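Local coordinates for GTP cyclohydrolase (Enterococcus faecalis, PDB 2R41), which is of unknown function but bears the name of a GTP cyclohydrolase, and is a small alpha-beta protein of the DUF960 family, at residues Ser10-Tyr15 with Ala92-His97; Asp48-Asp53 with Val63-Glu68; Ala85-Ile90 with Ile101-Glu106. One frame throughout, in Å; residues are numbered along the deposited sequence. Where two conformers were deposited one is given.

Contact 1: Ser10-Tyr15 with Ala92-His97; sequences SDRSRY and AFDDGH
Charge pairing comes first: R12, on the approach to the first strand, reaches the tight turn that joins strands 89-94 and 98-102 and meets D94 in a salt bridge. NH2 is the nitrogen facing OD1; the two are modelled too close for the separation to carry weight. The arginine chain bends at chi3 (36°), and the two side chains cross at about a right angle, with guanidinium and carboxylate planes 31° apart. D94 lies at the guanidinium edge, near its plane. Its CG stands anti to the backbone N, and OD2 also accepts from the backbone N of F8.

The second kind is the turn's own bonding. D94 OD1 accepts from G96 N at 2.9 Å and D95 OD1 from H97 N at 3.0 Å, two successive Asx turns; both oxygens are crowded in the model, so these lengths are approximate. G96 adopts backbone angles that would press a CB against the preceding carbonyl oxygen.

Packing supplies the rest. The carbonyl of G96 lies over one guanidinium face, offset toward the rim, and H97 O sits at the edge, 3.6 Å from R12 NE. Another subunit docks here, N56 of that chain donating to G96 O and its Y82 meeting the H97 ring edge-to-face.

The D94 carboxylate thus faces R12 and the backbone N-H groups of G96 and F8, which would probably favour its ionised form.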
# COMPACT_ATOMS: atom_id res chain seq x y z
N SER C 10 -8.66 -6.80 14.23
CA SER C 10 -7.36 -6.84 13.56
C SER C 10 -7.52 -7.07 12.06
O SER C 10 -6.55 -6.99 11.31
CB SER C 10 -6.48 -7.92 14.18
OG SER C 10 -7.09 -9.19 14.09
N ASP C 11 -8.75 -7.37 11.64
CA ASP C 11 -9.05 -7.54 10.22
C ASP C 11 -9.31 -6.20 9.54
O ASP C 11 -9.56 -6.15 8.34
CB ASP C 11 -10.25 -8.47 10.04
CG ASP C 11 -9.88 -9.94 10.17
OD1 ASP C 11 -9.70 -10.41 11.31
OD2 ASP C 11 -9.77 -10.62 9.13
N ARG C 12 -9.25 -5.13 10.32
CA ARG C 12 -9.60 -3.82 9.84
C ARG C 12 -8.31 -3.05 9.84
O ARG C 12 -7.36 -3.48 10.49
CB ARG C 12 -10.69 -3.18 10.73
CG ARG C 12 -12.14 -3.59 10.35
CD ARG C 12 -13.17 -3.29 11.43
NE ARG C 12 -12.84 -2.05 12.12
CZ ARG C 12 -13.05 -1.79 13.40
NH1 ARG C 12 -13.60 -2.68 14.21
NH2 ARG C 12 -12.68 -0.62 13.89
N SER C 13 -8.24 -1.95 9.11
CA SER C 13 -6.96 -1.26 8.94
C SER C 13 -6.51 -0.50 10.15
O SER C 13 -7.29 0.19 10.74
CB SER C 13 -6.95 -0.34 7.72
OG SER C 13 -8.19 -0.36 7.05
N ARG C 14 -5.23 -0.63 10.49
CA ARG C 14 -4.66 0.08 11.61
C ARG C 14 -3.63 1.08 11.11
O ARG C 14 -2.78 0.71 10.33
CB ARG C 14 -4.03 -0.91 12.56
CG ARG C 14 -4.99 -1.94 13.07
CD ARG C 14 -4.25 -3.05 13.79
NE ARG C 14 -5.15 -3.68 14.74
CZ ARG C 14 -4.83 -4.73 15.50
NH1 ARG C 14 -3.62 -5.27 15.41
NH2 ARG C 14 -5.73 -5.23 16.35
N TYR C 15 -3.71 2.33 11.53
CA TYR C 15 -2.79 3.36 11.08
C TYR C 15 -2.13 3.90 12.29
O TYR C 15 -2.63 3.75 13.40
CB TYR C 15 -3.54 4.47 10.35
CG TYR C 15 -4.09 4.02 9.03
CD1 TYR C 15 -3.37 4.22 7.85
CD2 TYR C 15 -5.29 3.35 8.96
CE1 TYR C 15 -3.87 3.76 6.60
CE2 TYR C 15 -5.80 2.88 7.73
CZ TYR C 15 -5.08 3.08 6.55
OH TYR C 15 -5.59 2.61 5.34
N ALA C 92 -5.15 4.64 21.55
CA ALA C 92 -5.62 3.84 20.42
C ALA C 92 -7.07 4.19 20.21
O ALA C 92 -7.90 4.19 21.16
CB ALA C 92 -5.48 2.41 20.69
N PHE C 93 -7.41 4.50 18.98
CA PHE C 93 -8.76 4.90 18.69
C PHE C 93 -9.38 4.16 17.54
O PHE C 93 -8.76 3.95 16.49
CB PHE C 93 -8.81 6.35 18.38
CG PHE C 93 -10.17 6.84 18.05
CD1 PHE C 93 -11.22 6.68 18.97
CD2 PHE C 93 -10.42 7.48 16.83
CE1 PHE C 93 -12.49 7.17 18.68
CE2 PHE C 93 -11.69 7.97 16.53
CZ PHE C 93 -12.72 7.83 17.47
N ASP C 94 -10.63 3.80 17.73
CA ASP C 94 -11.32 3.00 16.78
C ASP C 94 -12.58 3.74 16.43
O ASP C 94 -13.47 3.83 17.24
CB ASP C 94 -11.62 1.62 17.36
CG ASP C 94 -12.37 0.74 16.39
OD1 ASP C 94 -12.58 1.22 15.25
OD2 ASP C 94 -12.78 -0.40 16.73
N ASP C 95 -12.64 4.27 15.21
CA ASP C 95 -13.77 5.09 14.79
C ASP C 95 -14.81 4.25 14.05
O ASP C 95 -15.79 4.78 13.53
CB ASP C 95 -13.29 6.24 13.90
CG ASP C 95 -12.79 5.76 12.55
OD1 ASP C 95 -13.19 4.66 12.12
OD2 ASP C 95 -11.99 6.49 11.93
N GLY C 96 -14.59 2.94 14.02
CA GLY C 96 -15.63 2.01 13.62
C GLY C 96 -15.36 1.40 12.25
O GLY C 96 -15.96 0.38 11.89
N HIS C 97 -14.46 2.01 11.50
CA HIS C 97 -13.96 1.42 10.27
C HIS C 97 -12.43 1.36 10.26
O HIS C 97 -11.84 0.43 9.72
CB HIS C 97 -14.46 2.21 9.05
CG HIS C 97 -14.35 3.69 9.21
ND1 HIS C 97 -15.14 4.41 10.08
CD2 HIS C 97 -13.54 4.60 8.61
CE1 HIS C 97 -14.83 5.69 10.01
NE2 HIS C 97 -13.86 5.83 9.12

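Contact 2: Asp48-Asp53 with Val63-Glu68; sequences DLLHFD and VHFSQE
Strands 49-57 and 60-66 form a beta hairpin, and this is its antiparallel body, the strand axes of 49-53 and 63-66 running at 157° to each other. H51 with S66 and D53 with H64 are hydrogen-bonded pairs, each closed by two backbone bonds; F52 with F65 between them is a non-hydrogen-bonded pair. Side chains therefore alternate between two faces.

On the face of F52 and F65 the rings cross obliquely, their planes 38° apart, so they neither stack nor meet edge-to-face. F52 CE1 comes 3.8 Å from F65 CD1, and the adjacent F52 CD1 packs against V63 CG1 at 3.6 Å. F65 has CG anti to the backbone N and its ring edge turned to L50, CE1 meeting CG of that leucine at 3.6 Å. Beside it L50 and Q67 run in the same direction, with Q67 OE1 near L50 CD1; that oxygen is gripped by the backbone N of N47. I32, I35 and I36 of helix 26-40 pack on this face, making it the buried side of the sheet.

On the face of H51, D53, H64 and S66 the groups are mostly polar, though the ring of F91 meets that of H51. D53 and H64 lie side by side, carboxylate and ring nearly parallel, while H64 NE2 has a weak hydrogen bond to E73 on the next strand. E68 crosses H51 at about a right angle, its carboxylate plane almost perpendicular to the ring; OE1 arrives at the imidazole edge, 3.3 Å from CE1.

Beyond S66 direct pairing gives way to a water, which donates to L49 O at 2.8 Å and accepts from E68 N.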
# COMPACT_ATOMS: atom_id res chain seq x y z
N ASP C 48 -14.04 2.42 22.77
CA ASP C 48 -13.47 2.65 21.46
C ASP C 48 -12.25 3.52 21.56
O ASP C 48 -11.64 3.82 20.56
CB ASP C 48 -14.48 3.31 20.54
CG ASP C 48 -14.87 4.71 20.99
OD1 ASP C 48 -14.21 5.26 21.90
OD2 ASP C 48 -15.83 5.29 20.42
N LEU C 49 -11.91 3.95 22.77
CA LEU C 49 -10.70 4.75 22.95
C LEU C 49 -9.91 4.29 24.16
O LEU C 49 -10.48 4.07 25.23
CB LEU C 49 -11.05 6.20 23.08
CG LEU C 49 -9.86 7.08 23.44
CD1 LEU C 49 -9.08 7.46 22.22
CD2 LEU C 49 -10.47 8.30 24.07
N LEU C 50 -8.60 4.11 23.96
CA LEU C 50 -7.76 3.38 24.89
C LEU C 50 -6.54 4.20 25.27
O LEU C 50 -5.84 4.68 24.37
CB LEU C 50 -7.30 2.13 24.20
CG LEU C 50 -8.08 0.85 24.42
CD1 LEU C 50 -9.55 1.01 24.42
CD2 LEU C 50 -7.68 -0.12 23.37
N HIS C 51 -6.30 4.37 26.57
CA HIS C 51 -5.16 5.16 27.04
C HIS C 51 -3.98 4.23 27.28
O HIS C 51 -4.14 3.16 27.89
CB HIS C 51 -5.47 5.89 28.35
CG HIS C 51 -6.68 6.80 28.29
ND1 HIS C 51 -7.88 6.45 27.69
CD2 HIS C 51 -6.89 8.03 28.84
CE1 HIS C 51 -8.76 7.42 27.85
NE2 HIS C 51 -8.19 8.39 28.54
N PHE C 52 -2.80 4.60 26.82
CA PHE C 52 -1.60 3.89 27.23
C PHE C 52 -0.55 4.84 27.75
O PHE C 52 -0.09 5.68 27.00
CB PHE C 52 -1.03 3.14 26.06
CG PHE C 52 -1.95 2.08 25.52
CD1 PHE C 52 -1.98 0.82 26.06
CD2 PHE C 52 -2.76 2.35 24.42
CE1 PHE C 52 -2.81 -0.14 25.55
CE2 PHE C 52 -3.59 1.40 23.92
CZ PHE C 52 -3.61 0.15 24.48
N ASP C 53 -0.17 4.72 29.02
CA ASP C 53 0.99 5.46 29.48
C ASP C 53 2.26 4.61 29.31
O ASP C 53 2.28 3.42 29.66
CB ASP C 53 0.84 5.87 30.93
CG ASP C 53 -0.35 6.77 31.16
OD1 ASP C 53 -1.30 6.37 31.93
OD2 ASP C 53 -0.35 7.88 30.56
N VAL C 63 4.12 -0.20 29.86
CA VAL C 63 2.90 0.38 29.40
C VAL C 63 1.83 0.15 30.45
O VAL C 63 1.51 -0.99 30.78
CB VAL C 63 2.49 -0.28 28.10
CG1 VAL C 63 1.18 0.27 27.62
CG2 VAL C 63 3.53 -0.04 27.05
N HIS C 64 1.31 1.25 30.97
CA HIS C 64 0.12 1.20 31.78
C HIS C 64 -1.02 1.38 30.81
O HIS C 64 -0.99 2.28 29.97
CB HIS C 64 0.10 2.34 32.78
CG HIS C 64 -1.06 2.30 33.70
ND1 HIS C 64 -1.15 1.41 34.75
CD2 HIS C 64 -2.20 3.04 33.73
CE1 HIS C 64 -2.28 1.61 35.40
NE2 HIS C 64 -2.94 2.58 34.80
N PHE C 65 -2.02 0.51 30.92
CA PHE C 65 -3.27 0.66 30.16
C PHE C 65 -4.45 1.07 31.05
O PHE C 65 -4.57 0.61 32.19
CB PHE C 65 -3.64 -0.65 29.46
CG PHE C 65 -5.09 -0.74 29.06
CD1 PHE C 65 -5.60 0.07 28.05
CD2 PHE C 65 -5.94 -1.63 29.70
CE1 PHE C 65 -6.96 -0.01 27.68
CE2 PHE C 65 -7.30 -1.72 29.35
CZ PHE C 65 -7.81 -0.92 28.33
N SER C 66 -5.34 1.90 30.51
CA SER C 66 -6.63 2.15 31.14
C SER C 66 -7.59 2.67 30.09
O SER C 66 -7.17 2.96 28.98
CB SER C 66 -6.50 3.17 32.29
OG SER C 66 -6.07 4.45 31.86
N GLN C 67 -8.87 2.78 30.46
CA GLN C 67 -9.93 3.33 29.62
C GLN C 67 -11.00 3.99 30.50
O GLN C 67 -11.15 3.62 31.67
CB GLN C 67 -10.55 2.25 28.71
CG GLN C 67 -11.19 1.06 29.41
CD GLN C 67 -11.64 -0.04 28.46
OE1 GLN C 67 -11.71 0.15 27.26
NE2 GLN C 67 -11.97 -1.20 29.01
N GLU C 68 -11.70 4.96 29.91
CA GLU C 68 -12.86 5.65 30.49
C GLU C 68 -13.93 4.60 30.78
O GLU C 68 -14.07 3.63 30.02
CB GLU C 68 -13.41 6.69 29.49
CG GLU C 68 -12.54 7.96 29.23
CD GLU C 68 -12.50 8.42 27.73
OE1 GLU C 68 -11.56 9.16 27.35
OE2 GLU C 68 -13.38 8.04 26.91
O HOH W 1 -11.11 5.56 27.49

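Contact 3: Ala85-Ile90 with Ile101-Glu106; sequences AYPSRI and ILLPAE
In the beta hairpin of strands 89-94 and 98-102, this is the end opposite the turn, where the chain enters through P87 and leaves into the 3-10 segment 104-106. The two segments meet by packing, without hydrogen bonds between them.

The close-packed part is largely apolar and centred on I90. Its CG1 occupies the crowded position between backbone N and carbonyl carbon, which leaves CG2 anti to the carbonyl carbon and 3.8 Å from L103 CD1. The same CD1 methyl of L103 touches CB of P87 at 4.0 Å, so one leucine branch bridges strand and incoming loop. Backbone takes part too, L102 O lying 3.5 Å from I90 CA. I101 joins more loosely, its CG2 meeting I90 CG1 at 4.2 Å. Both isoleucines pack against I32 of helix 26-40, and V20 of helix 18-21 adds to L103 and I101; this is the core side.

On the solvent side the contact passes to R89 and P104. The exposed arginine bends at chi3 and lays its guanidinium over the proline, whose CG sits 3.8 Å above the plane, over its centre. The CD of that ring reaches back to R89 O at 3.4 Å.

Past the proline the chain folds back on itself: E106 N donates to L103 O, and E106 OE1, through its anti lone pair, accepts from L103 N at 3.0 Å and 170°.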
# COMPACT_ATOMS: atom_id res chain seq x y z
N ALA C 85 12.87 10.56 25.13
CA ALA C 85 12.39 11.18 23.90
C ALA C 85 10.99 10.71 23.54
O ALA C 85 10.27 11.42 22.85
CB ALA C 85 13.36 10.88 22.75
N TYR C 86 10.62 9.52 23.99
CA TYR C 86 9.32 8.95 23.64
C TYR C 86 8.20 9.80 24.22
O TYR C 86 8.39 10.46 25.25
CB TYR C 86 9.17 7.50 24.12
CG TYR C 86 10.11 6.53 23.46
CD1 TYR C 86 10.61 6.77 22.17
CD2 TYR C 86 10.50 5.37 24.10
CE1 TYR C 86 11.49 5.88 21.56
CE2 TYR C 86 11.38 4.46 23.50
CZ TYR C 86 11.87 4.73 22.22
OH TYR C 86 12.72 3.83 21.62
N PRO C 87 7.03 9.77 23.58
CA PRO C 87 5.84 10.45 24.04
C PRO C 87 5.39 9.77 25.32
O PRO C 87 5.47 8.55 25.42
CB PRO C 87 4.85 10.18 22.91
CG PRO C 87 5.32 8.90 22.32
CD PRO C 87 6.78 9.02 22.33
N SER C 88 4.93 10.54 26.30
CA SER C 88 4.66 9.96 27.61
C SER C 88 3.35 9.17 27.63
O SER C 88 3.21 8.22 28.39
CB SER C 88 4.67 11.02 28.70
OG SER C 88 3.42 11.69 28.73
N ARG C 89 2.39 9.54 26.79
CA ARG C 89 1.22 8.68 26.61
C ARG C 89 0.72 8.66 25.18
O ARG C 89 0.95 9.61 24.46
CB ARG C 89 0.11 9.01 27.61
CG ARG C 89 -0.50 10.37 27.55
CD ARG C 89 -1.19 10.64 28.89
NE ARG C 89 -2.47 11.35 28.73
CZ ARG C 89 -2.63 12.63 28.35
NH1 ARG C 89 -1.57 13.42 28.07
NH2 ARG C 89 -3.86 13.14 28.22
N ILE C 90 0.06 7.57 24.77
CA ILE C 90 -0.64 7.53 23.49
C ILE C 90 -2.04 6.91 23.60
O ILE C 90 -2.38 6.25 24.59
CB ILE C 90 0.11 6.72 22.41
CG1 ILE C 90 0.09 5.25 22.74
CG2 ILE C 90 1.56 7.18 22.26
CD1 ILE C 90 1.46 4.56 22.58
N ILE C 101 -3.54 4.82 16.20
CA ILE C 101 -2.77 5.20 17.38
C ILE C 101 -2.25 6.60 17.21
O ILE C 101 -1.67 6.95 16.20
CB ILE C 101 -1.58 4.31 17.54
CG1 ILE C 101 -2.06 2.89 17.81
CG2 ILE C 101 -0.73 4.82 18.66
CD1 ILE C 101 -1.00 1.85 17.77
N LEU C 102 -2.44 7.42 18.22
CA LEU C 102 -2.06 8.82 18.09
C LEU C 102 -1.79 9.42 19.45
O LEU C 102 -2.02 8.79 20.51
CB LEU C 102 -3.12 9.62 17.34
CG LEU C 102 -4.45 9.81 18.07
CD1 LEU C 102 -5.47 10.43 17.16
CD2 LEU C 102 -5.02 8.52 18.60
N LEU C 103 -1.28 10.65 19.40
CA LEU C 103 -0.87 11.39 20.57
C LEU C 103 -2.05 12.18 21.02
O LEU C 103 -2.87 12.54 20.20
CB LEU C 103 0.23 12.35 20.15
CG LEU C 103 1.66 11.94 20.43
CD1 LEU C 103 1.82 10.45 20.33
CD2 LEU C 103 2.55 12.66 19.45
N PRO C 104 -2.18 12.42 22.33
CA PRO C 104 -3.25 13.26 22.88
C PRO C 104 -3.35 14.61 22.24
O PRO C 104 -4.46 15.09 22.01
CB PRO C 104 -2.86 13.37 24.34
CG PRO C 104 -2.27 12.00 24.60
CD PRO C 104 -1.39 11.79 23.39
N ALA C 105 -2.21 15.20 21.93
CA ALA C 105 -2.15 16.48 21.24
C ALA C 105 -2.83 16.47 19.87
O ALA C 105 -3.18 17.52 19.33
CB ALA C 105 -0.69 16.90 21.08
N GLU C 106 -3.00 15.29 19.30
CA GLU C 106 -3.53 15.15 17.96
C GLU C 106 -5.01 14.89 17.93
O GLU C 106 -5.56 14.99 16.86
CB GLU C 106 -2.82 14.04 17.21
CG GLU C 106 -1.40 14.38 16.79
CD GLU C 106 -0.66 13.20 16.18
OE1 GLU C 106 -0.68 12.11 16.82
OE2 GLU C 106 -0.05 13.36 15.09

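Overall arrangement
All three contacts belong to one mixed sheet. Contact 2 lies most centrally, about 7 Å between its centre and that of the chain, and contact 1 farthest out, about 12 Å by the same measure; contacts 1 and 3 meet other subunits, contact 2 none. Contacts 1 and 3 hold opposite ends of strand 89-94, and the probable backbone bonds A92 O to L50 N and F52 N to I90 O tie contact 2 to each. Chemistry follows position: charge and Asx turns at the hairpin turn, backbone pairing with aromatic packing in mid-sheet, aliphatic packing and a guanidinium laid on a proline at the open end. Helix 26-40 reaches all three, touching A92 and R14 in contact 1.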